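PDB 1UXO: putative hydrolase YdeN from Bacillus subtilis, which is a putative serine hydrolase of the alpha/beta-hydrolase fold, probably an esterase-like enzyme whose natural substrate is not established. Local coordinates for residues A[23-26]-A[27-31]; A[102-106]-A[107-111]; A[176-179]-A[180-184]. The protein carries 2 engineered substitutions. One frame throughout, in Å; residues are numbered along the deposited sequence.

Interaction 1 of 3, residues A[23-26]-A[27-31]; sequences PWLK and KRLLA
W24 and R28, one helical turn apart, both swing CG away from the backbone N (chi1 -178° and 177°), and the two side chains therefore leave the helix side by side and pointing the same way. R28 CB stands 4.1 Å from the centroid of the six-membered ring of W24, almost straight over its face, a CH-pi contact. The next carbon, R28 CG, lies 3.9 Å from W24 CH2. Beyond it the arginine bends at chi2 (66°) and carries its guanidinium group, turned steeply to the indole, away from the ring to a salt bridge with D32 and a cation-pi contact with Y180. L25 and L29 repeat the side-by-side pattern with purely apolar chemistry, their CD1 methyls meeting at 3.9 Å. On the polar flank the extended chain of K27 runs back along P23, with K27 CG 3.5 Å from P23 O and K27 NZ 3.8 Å from P23 CB. Regular i to i+4 bonds underlie all three pairs, among them K27 N to P23 O at 3.1 Å. Helix 22-31 is the crossover of the beta-alpha-beta unit that joins strands 6-10 and 35-39: L25 rests on I9 and L29 on V7 and A36, while W24 touches P177 of helix 177-188, and both leucines touch Y180 of that same helix.

Interaction 2 of 3, residues A[102-106]-A[107-111]; sequences AKSLP and TLQML
Q109 folds back against the type I beta turn L105 to L108, part of the long loop that follows strand 92-98 in this alpha/beta-hydrolase fold. From CB the chain runs on extended past CG, back along P106. Its CG comes 3.5 Å from L105 O and also lies near P106 O. CD passes P106 O more loosely, and at the tip NE2 lies 3.9 Å from P106 O. A water accepts from Q109 NE2 at 2.9 Å and donates to S104 OG at 2.6 Å, tying the amide to a hydroxyl that is also hydrogen-bonded to D112. The turn itself is closed by L108 N donating to L105 O at 3.0 Å, with the donor above the carbonyl plane. A second water links P106 O with Q109 N. On the inner side L105 packs on F146 of helix 144-153, its side chain about 5 Å from that of S73, the predicted nucleophile, which places the turn beside the probable active site. A third water bridges the two ends of the turn: it accepts from L105 N at 3.0 Å and donates to L108 O at 2.8 Å.

Interaction 3 of 3, residues A[176-179]-A[180-184]; sequences LPIV and YDVLT
I178 and V182 lie alongside each other in the first turns of helix 177-188, for which L176 occupies the N-cap position; the helix is one of those flanking the parallel sheet of the alpha/beta-hydrolase fold. Their branches meet at I178 CG1 and V182 CG2, 4.0 Å apart. This is the edge of the close-packed side. V182 CG2 is turned back beside its own backbone N (chi1 171° sets CG1 on the far side), and it comes 3.3 Å from I178 O. L183 CB nestles at 3.2 Å from V179 O. V179 and V182 pack on the sheet, against strands 92-98 and 128-136, and L183 reaches I96 of the former. The other side is looser: P177 and D181 are exposed, although P177 also touches W24. They are joined by the backbone bond from D181 N to P177 O at 2.9 Å. D181 CG lies 3.6 Å from P177 O. Y180 is buried against L25 and L29 of helix 22-31, its OH hydrogen-bonded to D32. Its carbonyl oxygen, Y180 O, is gripped from one turn on by T184, whose two donors arrive from opposite faces of the carbonyl plane, T184 N at 2.9 Å and T184 OG1 at 3.0 Å.

Interactions 1 and 3 form a neighbouring pair on one side of the chain's centre: their helices, 22-31 and 177-188, pack against each other, with W24 CZ3 3.7 Å from L176 O and L29 CD1 3.8 Å from L183 CD2. Interaction 3 is the more buried, with largely branched apolar side chains facing the sheet and only P177 and D181 exposed, whereas interaction 1 is partly buried and mixes aromatic, charged and apolar contacts. Interaction 2 is a surface contact across the molecule, its centre about 31 Å from that of interaction 1 and 27 Å from that of interaction 3. There, bridging waters and a single direct turn bond replace the repeated helical bonds, close to two of the predicted catalytic residues.

Interaction 1 of 3, residues A[23-26]-A[27-31]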
# COMPACT_ATOMS: atom_id res chain seq x y z
N PRO A 23 2.83 -13.46 -0.90
CA PRO A 23 2.28 -14.81 -0.86
C PRO A 23 1.96 -15.20 0.56
O PRO A 23 0.85 -15.69 0.76
CB PRO A 23 3.38 -15.70 -1.46
CG PRO A 23 4.22 -14.75 -2.22
CD PRO A 23 4.14 -13.40 -1.59
N TRP A 24 2.86 -14.92 1.51
CA TRP A 24 2.53 -15.26 2.92
C TRP A 24 1.21 -14.59 3.37
O TRP A 24 0.35 -15.22 4.02
CB TRP A 24 3.64 -14.87 3.85
CG TRP A 24 3.37 -15.24 5.31
CD1 TRP A 24 3.69 -16.40 5.91
CD2 TRP A 24 2.74 -14.43 6.29
NE1 TRP A 24 3.30 -16.37 7.22
CE2 TRP A 24 2.67 -15.18 7.47
CE3 TRP A 24 2.19 -13.15 6.29
CZ2 TRP A 24 2.11 -14.68 8.65
CZ3 TRP A 24 1.62 -12.64 7.48
CH2 TRP A 24 1.58 -13.42 8.61
N LEU A 25 1.07 -13.31 3.07
CA LEU A 25 -0.13 -12.59 3.53
C LEU A 25 -1.41 -13.15 2.89
O LEU A 25 -2.41 -13.38 3.58
CB LEU A 25 0.02 -11.12 3.25
CG LEU A 25 -1.17 -10.23 3.61
CD1 LEU A 25 -1.48 -10.33 5.07
CD2 LEU A 25 -0.76 -8.81 3.32
N LYS A 26 -1.39 -13.39 1.58
CA LYS A 26 -2.53 -14.00 0.92
C LYS A 26 -2.95 -15.32 1.56
O LYS A 26 -4.15 -15.51 1.87
CB LYS A 26 -2.22 -14.18 -0.57
CG LYS A 26 -3.25 -14.96 -1.37
CD LYS A 26 -2.99 -15.02 -2.85
CE LYS A 26 -4.14 -15.73 -3.60
NZ LYS A 26 -3.58 -16.18 -4.86
N LYS A 27 -1.99 -16.23 1.77
CA LYS A 27 -2.26 -17.53 2.38
C LYS A 27 -2.70 -17.43 3.85
O LYS A 27 -3.57 -18.20 4.30
CB LYS A 27 -1.07 -18.50 2.21
CG LYS A 27 -0.65 -18.82 0.78
CD LYS A 27 0.79 -19.45 0.79
CE LYS A 27 1.64 -19.30 -0.52
NZ LYS A 27 3.23 -19.31 -0.31
N ARG A 28 -2.17 -16.46 4.60
CA ARG A 28 -2.56 -16.28 6.01
C ARG A 28 -4.04 -15.83 6.09
O ARG A 28 -4.80 -16.29 6.92
CB ARG A 28 -1.59 -15.35 6.72
CG ARG A 28 -1.98 -15.06 8.15
CD ARG A 28 -1.87 -16.36 9.05
NE ARG A 28 -2.34 -16.09 10.39
CZ ARG A 28 -3.61 -16.13 10.77
NH1 ARG A 28 -4.55 -16.51 9.91
NH2 ARG A 28 -3.93 -15.88 12.04
N LEU A 29 -4.42 -14.96 5.18
CA LEU A 29 -5.79 -14.50 5.07
C LEU A 29 -6.74 -15.63 4.67
O LEU A 29 -7.86 -15.76 5.21
CB LEU A 29 -5.85 -13.30 4.12
CG LEU A 29 -5.35 -11.96 4.71
CD1 LEU A 29 -5.09 -10.94 3.60
CD2 LEU A 29 -6.36 -11.41 5.75
N LEU A 30 -6.32 -16.44 3.72
CA LEU A 30 -7.08 -17.61 3.28
C LEU A 30 -7.36 -18.57 4.45
O LEU A 30 -8.48 -19.15 4.56
CB LEU A 30 -6.32 -18.29 2.14
CG LEU A 30 -7.04 -19.51 1.57
CD1 LEU A 30 -8.40 -19.08 1.02
CD2 LEU A 30 -6.13 -20.22 0.51
N ALA A 31 -6.42 -18.67 5.37
CA ALA A 31 -6.61 -19.51 6.57
C ALA A 31 -7.79 -19.04 7.45
O ALA A 31 -8.38 -19.84 8.22
CB ALA A 31 -5.32 -19.55 7.39

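Interaction 2 of 3, residues A[102-106]-A[107-111]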
# COMPACT_ATOMS: atom_id res chain seq x y z
N ALA A 102 4.90 9.92 -0.18
CA ALA A 102 4.16 10.80 -1.12
C ALA A 102 5.03 11.97 -1.65
O ALA A 102 4.50 13.04 -2.01
CB ALA A 102 2.92 11.38 -0.42
N LYS A 103 6.36 11.79 -1.66
CA LYS A 103 7.31 12.75 -2.24
C LYS A 103 8.53 12.02 -2.79
O LYS A 103 8.73 10.83 -2.53
CB LYS A 103 7.75 13.78 -1.24
CG LYS A 103 8.58 13.27 -0.05
CD LYS A 103 8.52 14.26 1.08
CE LYS A 103 9.29 13.84 2.25
NZ LYS A 103 9.28 14.86 3.35
N SER A 104 9.33 12.73 -3.59
CA SER A 104 10.47 12.13 -4.27
C SER A 104 11.39 11.39 -3.34
O SER A 104 11.78 11.92 -2.28
CB SER A 104 11.33 13.26 -4.87
OG SER A 104 12.52 12.77 -5.41
N LEU A 105 11.81 10.20 -3.75
CA LEU A 105 12.83 9.43 -3.07
C LEU A 105 14.21 9.79 -3.63
O LEU A 105 14.50 9.55 -4.82
CB LEU A 105 12.58 7.93 -3.27
CG LEU A 105 11.26 7.39 -2.72
CD1 LEU A 105 11.27 5.89 -2.97
CD2 LEU A 105 11.04 7.71 -1.22
N PRO A 106 15.06 10.43 -2.84
CA PRO A 106 16.37 10.81 -3.37
C PRO A 106 17.18 9.70 -4.03
O PRO A 106 17.92 9.99 -4.97
CB PRO A 106 17.08 11.41 -2.16
CG PRO A 106 15.97 11.87 -1.33
CD PRO A 106 14.92 10.81 -1.43
N THR A 107 17.06 8.46 -3.57
CA THR A 107 17.88 7.40 -4.15
C THR A 107 17.21 6.75 -5.36
O THR A 107 17.83 5.92 -6.01
CB THR A 107 18.32 6.37 -3.16
OG1 THR A 107 17.16 5.69 -2.68
CG2 THR A 107 19.00 7.01 -1.93
N LEU A 108 15.95 7.10 -5.64
CA LEU A 108 15.17 6.56 -6.78
C LEU A 108 14.37 7.69 -7.47
O LEU A 108 13.15 7.68 -7.56
CB LEU A 108 14.22 5.47 -6.25
CG LEU A 108 14.89 4.12 -5.94
CD1 LEU A 108 13.87 3.14 -5.29
CD2 LEU A 108 15.44 3.48 -7.20
N GLN A 109 15.09 8.69 -7.96
CA GLN A 109 14.47 9.84 -8.61
C GLN A 109 13.77 9.46 -9.95
O GLN A 109 12.80 10.11 -10.38
CB GLN A 109 15.51 11.00 -8.73
CG GLN A 109 15.79 11.65 -7.35
CD GLN A 109 16.74 12.87 -7.37
OE1 GLN A 109 17.29 13.17 -8.37
NE2 GLN A 109 16.93 13.52 -6.23
N MSE A 110 14.18 8.33 -10.55
CA MSE A 110 13.53 7.78 -11.73
C MSE A 110 12.04 7.50 -11.53
O MSE A 110 11.29 7.30 -12.49
CB MSE A 110 14.20 6.44 -12.10
CG MSE A 110 14.35 5.39 -10.90
SE MSE A 110 14.83 3.69 -11.73
CE MSE A 110 13.17 3.19 -12.90
N LEU A 111 11.61 7.46 -10.27
CA LEU A 111 10.22 7.18 -9.90
C LEU A 111 9.46 8.44 -9.52
O LEU A 111 8.32 8.37 -9.03
CB LEU A 111 10.22 6.16 -8.73
CG LEU A 111 10.99 4.84 -8.84
CD1 LEU A 111 10.76 3.98 -7.57
CD2 LEU A 111 10.56 4.08 -10.09
O HOH W 1 14.72 13.80 -4.36
O HOH W 2 11.11 9.28 -6.50
O HOH W 3 18.03 8.76 -7.69

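Interaction 3 of 3, residues A[176-179]-A[180-184]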
# COMPACT_ATOMS: atom_id res chain seq x y z
N LEU A 176 5.15 -11.09 7.14
CA LEU A 176 5.00 -9.80 7.87
C LEU A 176 3.72 -9.81 8.73
O LEU A 176 2.69 -9.22 8.36
CB LEU A 176 4.97 -8.63 6.88
CG LEU A 176 5.23 -7.24 7.47
CD1 LEU A 176 6.51 -7.17 8.37
CD2 LEU A 176 5.36 -6.22 6.32
N PRO A 177 3.78 -10.49 9.87
CA PRO A 177 2.61 -10.58 10.76
C PRO A 177 1.95 -9.27 11.15
O PRO A 177 0.73 -9.23 11.25
CB PRO A 177 3.16 -11.33 11.97
CG PRO A 177 4.20 -12.29 11.33
CD PRO A 177 4.91 -11.33 10.39
N ILE A 178 2.73 -8.21 11.36
CA ILE A 178 2.11 -6.91 11.72
C ILE A 178 1.06 -6.46 10.70
O ILE A 178 0.02 -5.96 11.11
CB ILE A 178 3.13 -5.83 11.99
CG1 ILE A 178 2.38 -4.58 12.50
CG2 ILE A 178 4.02 -5.52 10.78
CD1 ILE A 178 3.27 -3.69 13.28
N VAL A 179 1.30 -6.66 9.39
CA VAL A 179 0.34 -6.28 8.40
C VAL A 179 -0.95 -7.09 8.54
O VAL A 179 -2.05 -6.55 8.49
CB VAL A 179 0.88 -6.36 6.93
CG1 VAL A 179 -0.18 -5.89 5.98
CG2 VAL A 179 2.06 -5.48 6.79
N TYR A 180 -0.82 -8.40 8.73
CA TYR A 180 -2.00 -9.26 8.88
C TYR A 180 -2.82 -8.85 10.13
O TYR A 180 -4.06 -8.78 10.11
CB TYR A 180 -1.58 -10.76 8.93
CG TYR A 180 -2.68 -11.58 9.47
CD1 TYR A 180 -3.75 -11.97 8.66
CD2 TYR A 180 -2.72 -11.92 10.83
CE1 TYR A 180 -4.83 -12.68 9.18
CE2 TYR A 180 -3.78 -12.63 11.35
CZ TYR A 180 -4.83 -12.99 10.52
OH TYR A 180 -5.88 -13.66 11.08
N ASP A 181 -2.12 -8.59 11.23
CA ASP A 181 -2.79 -8.24 12.49
C ASP A 181 -3.49 -6.84 12.43
O ASP A 181 -4.64 -6.69 12.89
CB ASP A 181 -1.85 -8.32 13.66
CG ASP A 181 -1.51 -9.79 14.04
OD1 ASP A 181 -2.38 -10.70 13.90
OD2 ASP A 181 -0.43 -10.10 14.51
N VAL A 182 -2.82 -5.86 11.84
CA VAL A 182 -3.43 -4.52 11.69
C VAL A 182 -4.67 -4.62 10.80
O VAL A 182 -5.75 -4.11 11.13
CB VAL A 182 -2.43 -3.49 11.17
CG1 VAL A 182 -3.15 -2.18 10.82
CG2 VAL A 182 -1.34 -3.23 12.24
N LEU A 183 -4.55 -5.35 9.70
CA LEU A 183 -5.67 -5.59 8.80
C LEU A 183 -6.83 -6.25 9.50
O LEU A 183 -8.00 -5.81 9.40
CB LEU A 183 -5.17 -6.44 7.60
CG LEU A 183 -6.11 -6.65 6.46
CD1 LEU A 183 -6.56 -5.31 5.84
CD2 LEU A 183 -5.48 -7.59 5.44
N THR A 184 -6.54 -7.32 10.21
CA THR A 184 -7.57 -8.07 10.88
C THR A 184 -8.32 -7.22 11.93
O THR A 184 -9.52 -7.43 12.15
CB THR A 184 -6.94 -9.37 11.46
OG1 THR A 184 -6.63 -10.22 10.34
CG2 THR A 184 -7.95 -10.19 12.30